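Local coordinates for protein myroilysin (Myroides profundi, PDB 5CZW) that probably cleaves proteins as a zinc-dependent metalloendopeptidase of the astacin (M12A) family, captured here in its propeptide-inhibited form, at residues Ser99-Gly104 / Glu138-Gly144; Ser132-His137 / Ile202-Ser206. The protein carries 1 engineered substitution. All coordinates share one frame. Residue numbers count along the deposited sequence, not the author numbering.

Contact 1. Residues Ser99-Gly104 / Glu138-Gly144. With ZN (zinc ion), chain B.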
loop_
_atom_site.group_PDB
_atom_site.type_symbol
_atom_site.label_atom_id
_atom_site.label_comp_id
_atom_site.label_asym_id
_atom_site.label_seq_id
_atom_site.Cartn_x
_atom_site.Cartn_y
_atom_site.Cartn_z
ATOM N N SER A 99 -5.995 -1.303 0.592
ATOM C CA SER A 99 -4.853 -1.450 -0.329
ATOM C C SER A 99 -3.653 -1.545 0.545
ATOM O O SER A 99 -3.595 -0.973 1.656
ATOM C CB SER A 99 -4.726 -0.214 -1.267
ATOM O OG SER A 99 -5.821 -0.062 -2.157
ATOM N N TYR A 100 -2.639 -2.271 0.061
ATOM C CA TYR A 100 -1.480 -2.627 0.871
ATOM C C TYR A 100 -0.411 -3.252 0.052
ATOM O O TYR A 100 -0.707 -3.819 -1.010
ATOM C CB TYR A 100 -1.912 -3.634 2.028
ATOM C CG TYR A 100 -2.713 -4.878 1.714
ATOM C CD1 TYR A 100 -2.115 -6.043 1.238
ATOM C CD2 TYR A 100 -4.090 -4.839 1.788
ATOM C CE1 TYR A 100 -2.863 -7.130 0.942
ATOM C CE2 TYR A 100 -4.858 -5.943 1.504
ATOM C CZ TYR A 100 -4.268 -7.070 1.048
ATOM O OH TYR A 100 -4.966 -8.220 0.720
ATOM N N SER A 101 0.794 -3.283 0.637
ATOM C CA SER A 101 1.934 -4.084 0.104
ATOM C C SER A 101 2.868 -4.409 1.259
ATOM O O SER A 101 3.110 -3.576 2.150
ATOM C CB SER A 101 2.737 -3.310 -0.946
ATOM O OG SER A 101 3.831 -4.047 -1.441
ATOM N N TYR A 102 3.431 -5.607 1.208
ATOM C CA TYR A 102 4.573 -5.884 2.047
ATOM C C TYR A 102 5.696 -4.969 1.691
ATOM O O TYR A 102 5.780 -4.434 0.590
ATOM C CB TYR A 102 4.947 -7.389 2.011
ATOM C CG TYR A 102 3.825 -8.262 2.485
ATOM C CD1 TYR A 102 3.585 -8.420 3.872
ATOM C CD2 TYR A 102 2.935 -8.891 1.596
ATOM C CE1 TYR A 102 2.529 -9.145 4.309
ATOM C CE2 TYR A 102 1.839 -9.584 2.052
ATOM C CZ TYR A 102 1.691 -9.775 3.417
ATOM O OH TYR A 102 0.636 -10.500 3.904
ATOM N N LEU A 103 6.613 -4.774 2.616
ATOM C CA LEU A 103 7.710 -3.876 2.390
ATOM C C LEU A 103 8.944 -4.446 1.710
ATOM O O LEU A 103 9.595 -5.269 2.250
ATOM C CB LEU A 103 8.198 -3.324 3.708
ATOM C CG LEU A 103 7.172 -2.532 4.482
ATOM C CD1 LEU A 103 7.766 -1.949 5.747
ATOM C CD2 LEU A 103 6.637 -1.380 3.655
ATOM N N GLY A 104 9.250 -3.924 0.539
ATOM C CA GLY A 104 10.495 -4.305 -0.085
ATOM C C GLY A 104 10.607 -5.816 -0.317
ATOM O O GLY A 104 9.644 -6.481 -0.684
ATOM N N GLU A 138 1.664 2.335 -3.231
ATOM C CA GLU A 138 1.876 0.932 -2.912
ATOM C C GLU A 138 3.133 0.411 -3.455
ATOM O O GLU A 138 3.818 -0.394 -2.788
ATOM C CB GLU A 138 0.663 0.048 -3.341
ATOM C CG GLU A 138 -0.669 0.316 -2.594
ATOM C CD GLU A 138 -0.585 0.372 -1.062
ATOM O OE1 GLU A 138 0.307 -0.215 -0.452
ATOM O OE2 GLU A 138 -1.524 1.056 -0.478
ATOM N N PHE A 139 3.516 0.855 -4.691
ATOM C CA PHE A 139 4.839 0.479 -5.212
ATOM C C PHE A 139 6.013 1.067 -4.460
ATOM O O PHE A 139 7.126 0.465 -4.396
ATOM C CB PHE A 139 4.883 0.624 -6.753
ATOM C CG PHE A 139 4.306 -0.584 -7.463
ATOM C CD1 PHE A 139 2.911 -0.629 -7.715
ATOM C CD2 PHE A 139 5.020 -1.704 -7.807
ATOM C CE1 PHE A 139 2.310 -1.772 -8.317
ATOM C CE2 PHE A 139 4.417 -2.802 -8.466
ATOM C CZ PHE A 139 3.053 -2.816 -8.695
ATOM N N GLY A 140 5.774 2.201 -3.776
ATOM C CA GLY A 140 6.762 2.771 -2.852
ATOM C C GLY A 140 7.007 1.808 -1.721
ATOM O O GLY A 140 8.150 1.491 -1.394
ATOM N N HIS A 141 5.963 1.283 -1.083
ATOM C CA HIS A 141 6.164 0.254 -0.118
ATOM C C HIS A 141 6.818 -0.930 -0.753
ATOM O O HIS A 141 7.722 -1.525 -0.075
ATOM C CB HIS A 141 4.795 -0.214 0.377
ATOM C CG HIS A 141 4.028 0.751 1.216
ATOM N ND1 HIS A 141 4.544 1.438 2.272
ATOM C CD2 HIS A 141 2.738 1.074 1.186
ATOM C CE1 HIS A 141 3.643 2.223 2.804
ATOM N NE2 HIS A 141 2.548 1.918 2.204
ATOM N N ALA A 142 6.472 -1.317 -1.991
ATOM C CA ALA A 142 7.127 -2.491 -2.638
ATOM C C ALA A 142 8.668 -2.342 -2.823
ATOM O O ALA A 142 9.422 -3.343 -2.849
ATOM C CB ALA A 142 6.457 -2.893 -3.946
ATOM N N LEU A 143 9.121 -1.072 -2.890
ATOM C CA LEU A 143 10.538 -0.731 -2.916
ATOM C C LEU A 143 11.217 -0.554 -1.592
ATOM O O LEU A 143 12.430 -0.419 -1.528
ATOM C CB LEU A 143 10.746 0.491 -3.780
ATOM C CG LEU A 143 10.332 0.424 -5.225
ATOM C CD1 LEU A 143 10.299 1.791 -5.904
ATOM C CD2 LEU A 143 11.334 -0.498 -5.952
ATOM N N GLY A 144 10.408 -0.551 -0.558
ATOM C CA GLY A 144 10.839 -0.499 0.803
ATOM C C GLY A 144 10.540 0.741 1.592
ATOM O O GLY A 144 10.966 0.866 2.773
HETATM ZN ZN ZN B . 0.763 2.964 2.643
#
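Ser99 opens the contact by setting its CB 3.5 Å from OE2 of Glu138, while its OG turns to the backbone N of Gly120. Its backbone also hydrogen-bonds to Val22 and Lys24, the residues flanking the propeptide ligand Cys23. At Tyr100 the CA-to-CB bond points away and the hydroxyl binds Glu115, so the backbone makes the approach: Tyr100 C lies 3.2 Å from Glu138 OE1. Ser101 faces the helix. Its N is 3.3 Å from Glu138 OE1, but the angle is too poor for a hydrogen bond; its CB rests 3.9 Å from His141 CB, and its OG lies 3.8 Å from Ala142 CB and donates within its own segment to Tyr102 O (2.8 Å). Leu103 brings CD2 to within 3.8 Å of His141 ND1, a nitrogen already bonded to Met145 O, and its CA makes a CA-H...O contact with His141 O (3.4 Å). Gly104 N then donates to that same oxygen (2.9 Å, 153°), which also accepts from Gly144 N (2.9 Å). Gly104 CA approaches Ala142 O at 3.1 Å, and only 3.9 Å separates the CA atoms of Gly104 and Gly144; a CB on Gly104 would be crowded here. Gly144, at phi 112°, ends the helix in a Schellman motif. With His141 NE2 binding zinc at 2.1 Å, His137, Glu138, His141, Gly144 and His147 spaced as HExxHxxGxxH, and 100-101 forming the antiparallel edge strand of the sheet, these features identify the zinc-binding helix and edge strand of the metzincin active-site cleft.

Contact 2. Residues Ser132-His137 / Ile202-Ser206. With ZN (zinc ion), chain B.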
loop_
_atom_site.group_PDB
_atom_site.type_symbol
_atom_site.label_atom_id
_atom_site.label_comp_id
_atom_site.label_asym_id
_atom_site.label_seq_id
_atom_site.Cartn_x
_atom_site.Cartn_y
_atom_site.Cartn_z
ATOM N N SER A 132 -2.828 7.142 -9.876
ATOM C CA SER A 132 -1.480 7.607 -9.676
ATOM C C SER A 132 -1.135 7.615 -8.178
ATOM O O SER A 132 -0.078 7.072 -7.730
ATOM C CB SER A 132 -1.289 9.049 -10.253
ATOM O OG SER A 132 0.078 9.479 -10.045
ATOM N N ARG A 133 -1.977 8.190 -7.397
ATOM C CA ARG A 133 -1.725 8.233 -5.976
ATOM C C ARG A 133 -1.542 6.850 -5.344
ATOM O O ARG A 133 -0.579 6.587 -4.634
ATOM C CB ARG A 133 -2.886 8.969 -5.263
ATOM C CG ARG A 133 -2.747 9.111 -3.739
ATOM C CD ARG A 133 -3.967 9.777 -3.112
ATOM N NE ARG A 133 -5.096 8.899 -3.025
ATOM C CZ ARG A 133 -5.473 8.212 -1.945
ATOM N NH1 ARG A 133 -4.826 8.289 -0.827
ATOM N NH2 ARG A 133 -6.512 7.446 -2.023
ATOM N N THR A 134 -2.499 6.009 -5.602
ATOM C CA THR A 134 -2.548 4.732 -4.830
ATOM C C THR A 134 -1.520 3.700 -5.434
ATOM O O THR A 134 -0.817 2.979 -4.668
ATOM C CB THR A 134 -3.959 4.217 -4.760
ATOM O OG1 THR A 134 -4.705 5.100 -3.896
ATOM C CG2 THR A 134 -4.031 2.759 -4.214
ATOM N N VAL A 135 -1.354 3.704 -6.771
ATOM C CA VAL A 135 -0.420 2.763 -7.371
ATOM C C VAL A 135 1.008 3.175 -6.988
ATOM O O VAL A 135 1.811 2.348 -6.499
ATOM C CB VAL A 135 -0.551 2.636 -8.889
ATOM C CG1 VAL A 135 0.540 1.777 -9.457
ATOM C CG2 VAL A 135 -1.922 2.076 -9.190
ATOM N N ILE A 136 1.384 4.424 -7.220
ATOM C CA ILE A 136 2.735 4.847 -6.885
ATOM C C ILE A 136 2.985 4.623 -5.398
ATOM O O ILE A 136 4.029 4.127 -5.055
ATOM C CB ILE A 136 3.004 6.324 -7.290
ATOM C CG1 ILE A 136 2.771 6.445 -8.799
ATOM C CG2 ILE A 136 4.395 6.778 -6.917
ATOM C CD1 ILE A 136 3.151 7.766 -9.389
ATOM N N HIS A 137 2.030 4.948 -4.563
ATOM C CA HIS A 137 2.189 4.706 -3.130
ATOM C C HIS A 137 2.492 3.228 -2.739
ATOM O O HIS A 137 3.429 2.948 -2.038
ATOM C CB HIS A 137 0.945 5.210 -2.452
ATOM C CG HIS A 137 0.975 5.132 -0.974
ATOM N ND1 HIS A 137 1.300 6.221 -0.227
ATOM C CD2 HIS A 137 0.631 4.162 -0.106
ATOM C CE1 HIS A 137 1.218 5.927 1.030
ATOM N NE2 HIS A 137 0.756 4.710 1.129
ATOM N N ILE A 202 4.575 11.169 -1.664
ATOM C CA ILE A 202 3.565 10.238 -2.087
ATOM C C ILE A 202 3.327 9.202 -0.952
ATOM O O ILE A 202 2.309 8.588 -0.928
ATOM C CB ILE A 202 4.043 9.532 -3.364
ATOM C CG1 ILE A 202 2.945 8.774 -3.983
ATOM C CG2 ILE A 202 5.180 8.591 -3.033
ATOM C CD1 ILE A 202 1.996 9.595 -4.759
ATOM N N MET A 203 4.316 9.084 -0.040
ATOM C CA MET A 203 4.274 8.116 1.057
ATOM C C MET A 203 3.472 8.555 2.290
ATOM O O MET A 203 3.387 7.827 3.274
ATOM C CB MET A 203 5.682 7.543 1.403
ATOM C CG MET A 203 6.374 6.746 0.285
ATOM S SD MET A 203 5.303 5.621 -0.615
ATOM C CE MET A 203 4.908 4.402 0.650
ATOM N N HIS A 204 2.898 9.747 2.241
ATOM C CA HIS A 204 2.139 10.217 3.408
ATOM C C HIS A 204 1.010 9.270 3.679
ATOM O O HIS A 204 0.465 8.743 2.795
ATOM C CB HIS A 204 1.704 11.712 3.371
ATOM C CG HIS A 204 2.679 12.633 4.032
ATOM N ND1 HIS A 204 2.709 12.839 5.397
ATOM C CD2 HIS A 204 3.729 13.321 3.524
ATOM C CE1 HIS A 204 3.693 13.657 5.688
ATOM N NE2 HIS A 204 4.342 13.946 4.575
ATOM N N TYR A 205 0.710 9.088 4.942
ATOM C CA TYR A 205 -0.339 8.153 5.419
ATOM C C TYR A 205 -1.673 8.848 5.474
ATOM O O TYR A 205 -1.865 9.883 6.157
ATOM C CB TYR A 205 0.053 7.713 6.837
ATOM C CG TYR A 205 -0.900 6.797 7.455
ATOM C CD1 TYR A 205 -1.096 5.578 6.935
ATOM C CD2 TYR A 205 -1.412 7.062 8.674
ATOM C CE1 TYR A 205 -1.950 4.673 7.512
ATOM C CE2 TYR A 205 -2.331 6.243 9.245
ATOM C CZ TYR A 205 -2.563 4.997 8.696
ATOM O OH TYR A 205 -3.422 4.086 9.308
ATOM N N SER A 206 -2.593 8.359 4.681
ATOM C CA SER A 206 -3.938 8.876 4.635
ATOM C C SER A 206 -4.775 8.370 5.793
ATOM O O SER A 206 -4.782 7.227 6.036
ATOM C CB SER A 206 -4.585 8.328 3.372
ATOM O OG SER A 206 -3.899 8.801 2.280
HETATM ZN ZN ZN B . 0.763 2.964 2.643
#
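Met203 lays its methyl over one face of the His137 imidazole: CE sits 4.0 Å from the ring centroid and 9° off the ring normal, a CH-pi contact, with SD following at 4.4 Å and 26°. At the edge of the same ring, His137 ND1 donates to Ile202 O (2.7 Å, 166°), a nearly straight bond that fixes the ring's orientation and leaves NE2 to bind zinc at 2.3 Å. On the helix side, Ile202 CG1 makes apolar contact with Ile136 CG2 at 3.8 Å, and Ile202 CD1 packs over the helix backbone, 4.0 Å from Arg133 O. Further along, Arg133 NH1 and Ser206 OG are 3.3 Å apart, although Arg133 forms a salt bridge with Glu130 and Ser206 bonds to Asn220. Methionine beneath the zinc histidines, within Ser201-Tyr205, is the Met-turn that defines metzincins. Tyr205 OH stands 8.0 Å from the zinc, so it is not a ligand in this state, whereas the corresponding tyrosine of active astacin is one. The turn, in the loop between helices 178-184 and 231-235, is tied through the backbone of Met203 and Tyr205 to Glu148, just past the zinc ligand His147. Helix 128-143 meets it along the side bearing Arg133, Ile136 and His137, while Thr134 and Val135 turn to Phe122, in the loop following strand 117-118.

In the fold
Both contacts use helix 128-143, contact 2 its earlier turns and contact 1 its end, and their centres lie 10 Å apart. Each supplies one zinc histidine through NE2, His137 from contact 2 and His141 from contact 1; His147 and Cys23 complete the site, Cys23 in keeping with the cysteine-switch mechanism. Met203 links the two contacts: its CE is 3.3 Å from His141 CE1 and its SD 3.9 Å from Gly140 CA. A second junction, Ser99 OG to Thr134 CG2 at 3.9 Å, joins the edge-strand region to the earlier turns of that same helix. Edge strand and Met-turn thus meet on the same metal-binding helix, and the four segments alternate in chain order.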